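Local atomic coordinates of hemerythrin HHE cation binding domain protein (Mycobacterium kansasii, PDB entry 6TYJ), a protein that binds zinc and iron ions at histidine- and carboxylate-lined sites within a hemerythrin-like helical bundle. Residues R56-D60 / L61-A65. Numbering follows the deposited sequence.
With ZN (zinc ion), chain B; ZN (zinc ion), chain D.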
# COMPACT_ATOMS: atom_id res chain seq x y z
N ARG A 56 -0.71 -3.12 -5.93
CA ARG A 56 -1.14 -3.66 -7.23
C ARG A 56 -1.78 -2.59 -8.09
O ARG A 56 -1.51 -2.53 -9.31
CB ARG A 56 -2.12 -4.81 -7.02
CG ARG A 56 -1.46 -6.10 -6.57
CD ARG A 56 -2.46 -7.24 -6.57
NE ARG A 56 -1.94 -8.37 -5.83
CZ ARG A 56 -1.32 -9.40 -6.39
NH1 ARG A 56 -1.17 -9.44 -7.70
NH2 ARG A 56 -0.88 -10.40 -5.64
N ILE A 57 -2.66 -1.75 -7.52
CA ILE A 57 -3.22 -0.73 -8.39
C ILE A 57 -2.15 0.26 -8.82
O ILE A 57 -2.20 0.74 -9.97
CB ILE A 57 -4.45 -0.01 -7.80
CG1 ILE A 57 -4.11 0.88 -6.61
CG2 ILE A 57 -5.56 -1.01 -7.45
CD1 ILE A 57 -5.30 1.72 -6.19
N GLU A 58 -1.15 0.54 -7.97
CA GLU A 58 -0.05 1.40 -8.39
C GLU A 58 0.74 0.72 -9.52
O GLU A 58 0.97 1.34 -10.58
CB GLU A 58 0.82 1.77 -7.16
CG GLU A 58 0.17 2.85 -6.32
CD GLU A 58 0.96 3.17 -5.09
OE1 GLU A 58 1.83 2.40 -4.73
OE2 GLU A 58 0.65 4.22 -4.51
N ASP A 59 1.11 -0.56 -9.36
CA ASP A 59 1.95 -1.21 -10.35
C ASP A 59 1.19 -1.53 -11.63
O ASP A 59 1.80 -1.52 -12.71
CB ASP A 59 2.52 -2.52 -9.79
CG ASP A 59 3.62 -2.29 -8.78
OD1 ASP A 59 4.25 -1.20 -8.81
OD2 ASP A 59 3.87 -3.22 -7.99
N ASP A 60 -0.11 -1.80 -11.54
CA ASP A 60 -0.86 -2.30 -12.70
C ASP A 60 -1.56 -1.21 -13.49
O ASP A 60 -1.83 -1.40 -14.69
CB ASP A 60 -1.92 -3.31 -12.23
CG ASP A 60 -1.32 -4.53 -11.55
OD1 ASP A 60 -0.08 -4.74 -11.61
OD2 ASP A 60 -2.10 -5.32 -10.99
N LEU A 61 -1.89 -0.08 -12.85
CA LEU A 61 -2.65 0.97 -13.51
C LEU A 61 -1.96 2.33 -13.41
O LEU A 61 -1.76 2.99 -14.44
CB LEU A 61 -4.06 1.06 -12.92
CG LEU A 61 -4.96 -0.11 -13.35
CD1 LEU A 61 -6.26 -0.20 -12.59
CD2 LEU A 61 -5.24 0.02 -14.83
N TYR A 62 -1.59 2.77 -12.21
CA TYR A 62 -1.17 4.16 -12.08
C TYR A 62 0.24 4.39 -12.62
O TYR A 62 0.47 5.30 -13.43
CB TYR A 62 -1.24 4.57 -10.60
CG TYR A 62 -0.94 6.05 -10.40
CD1 TYR A 62 -1.80 7.02 -10.90
CD2 TYR A 62 0.22 6.47 -9.75
CE1 TYR A 62 -1.53 8.37 -10.71
CE2 TYR A 62 0.51 7.84 -9.57
CZ TYR A 62 -0.38 8.77 -10.06
OH TYR A 62 -0.15 10.12 -9.90
N TYR A 63 1.22 3.62 -12.15
CA TYR A 63 2.57 3.83 -12.62
C TYR A 63 2.71 3.59 -14.13
O TYR A 63 3.48 4.34 -14.75
CB TYR A 63 3.55 2.96 -11.81
CG TYR A 63 3.76 3.39 -10.38
CD1 TYR A 63 3.49 4.69 -10.00
CD2 TYR A 63 4.22 2.50 -9.41
CE1 TYR A 63 3.69 5.12 -8.68
CE2 TYR A 63 4.42 2.92 -8.10
CZ TYR A 63 4.14 4.24 -7.75
OH TYR A 63 4.32 4.72 -6.46
N PRO A 64 2.00 2.64 -14.78
CA PRO A 64 2.13 2.54 -16.24
C PRO A 64 1.68 3.79 -16.96
O PRO A 64 2.28 4.18 -17.98
CB PRO A 64 1.27 1.31 -16.57
CG PRO A 64 1.44 0.43 -15.33
CD PRO A 64 1.39 1.43 -14.18
N ALA A 65 0.62 4.45 -16.46
CA ALA A 65 0.16 5.70 -17.03
C ALA A 65 1.20 6.80 -16.91
O ALA A 65 1.22 7.75 -17.71
CB ALA A 65 -1.14 6.15 -16.35
ZN ZN B . 0.87 4.72 -2.66
ZN ZN D . 5.37 -2.71 -6.84
O HOH W 1 7.06 -2.76 -7.73
O HOH W 2 5.34 -4.23 -5.55
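Glu58 and Tyr63, one wide helical turn apart in helix 38-65, run side by side in the same direction and illustrate how a widened turn can accompany a proline beside a metal site. Pro64, with no N-H, cannot bond back to the preceding turn, and the helix kinks there; its ring CG lies 3.3 Å from Asp59 O. The pi-type turn just before it is consistent with that missing donor. Ile57 O accepts two hydrogen bonds, an alpha-type one from Leu61 N, more bent and from above the carbonyl plane, and a straighter one from Tyr62 N, in that plane, at 3.1 Å. Tyr63 N then reaches five residues back to Glu58 O, at 2.8 Å and 164°.

The Tyr63 ring carries the side-chain contacts. Glu58 CB sits over one face, offset toward the rim, in a CH-pi contact 4.2 Å from the centroid. Asp59 OD1 approaches the edge of the same ring, 3.7 Å from CD2, while His77 meets Tyr63 edge-to-face.

Metal coordination takes the carboxylate ends. With CG beside the backbone N (chi1 -77°) and the chain extended beyond, Glu58 delivers OE2 to one zinc at 1.9 Å, a site completed by His20, His54, His114 and Glu118; OE1 binds another zinc, with His80 and His114. Asp59 grips a further zinc unevenly, OD2 at 2.0 Å and OD1 at 2.7 Å, together with two waters and His80 ND1.

Consecutive acidic residues thus serve separate zincs, and His80 links their sites. Binding metal through both oxygens should fix the rotation of the Glu58 carboxylate, as suits a bridging ligand in a hemerythrin-like bundle.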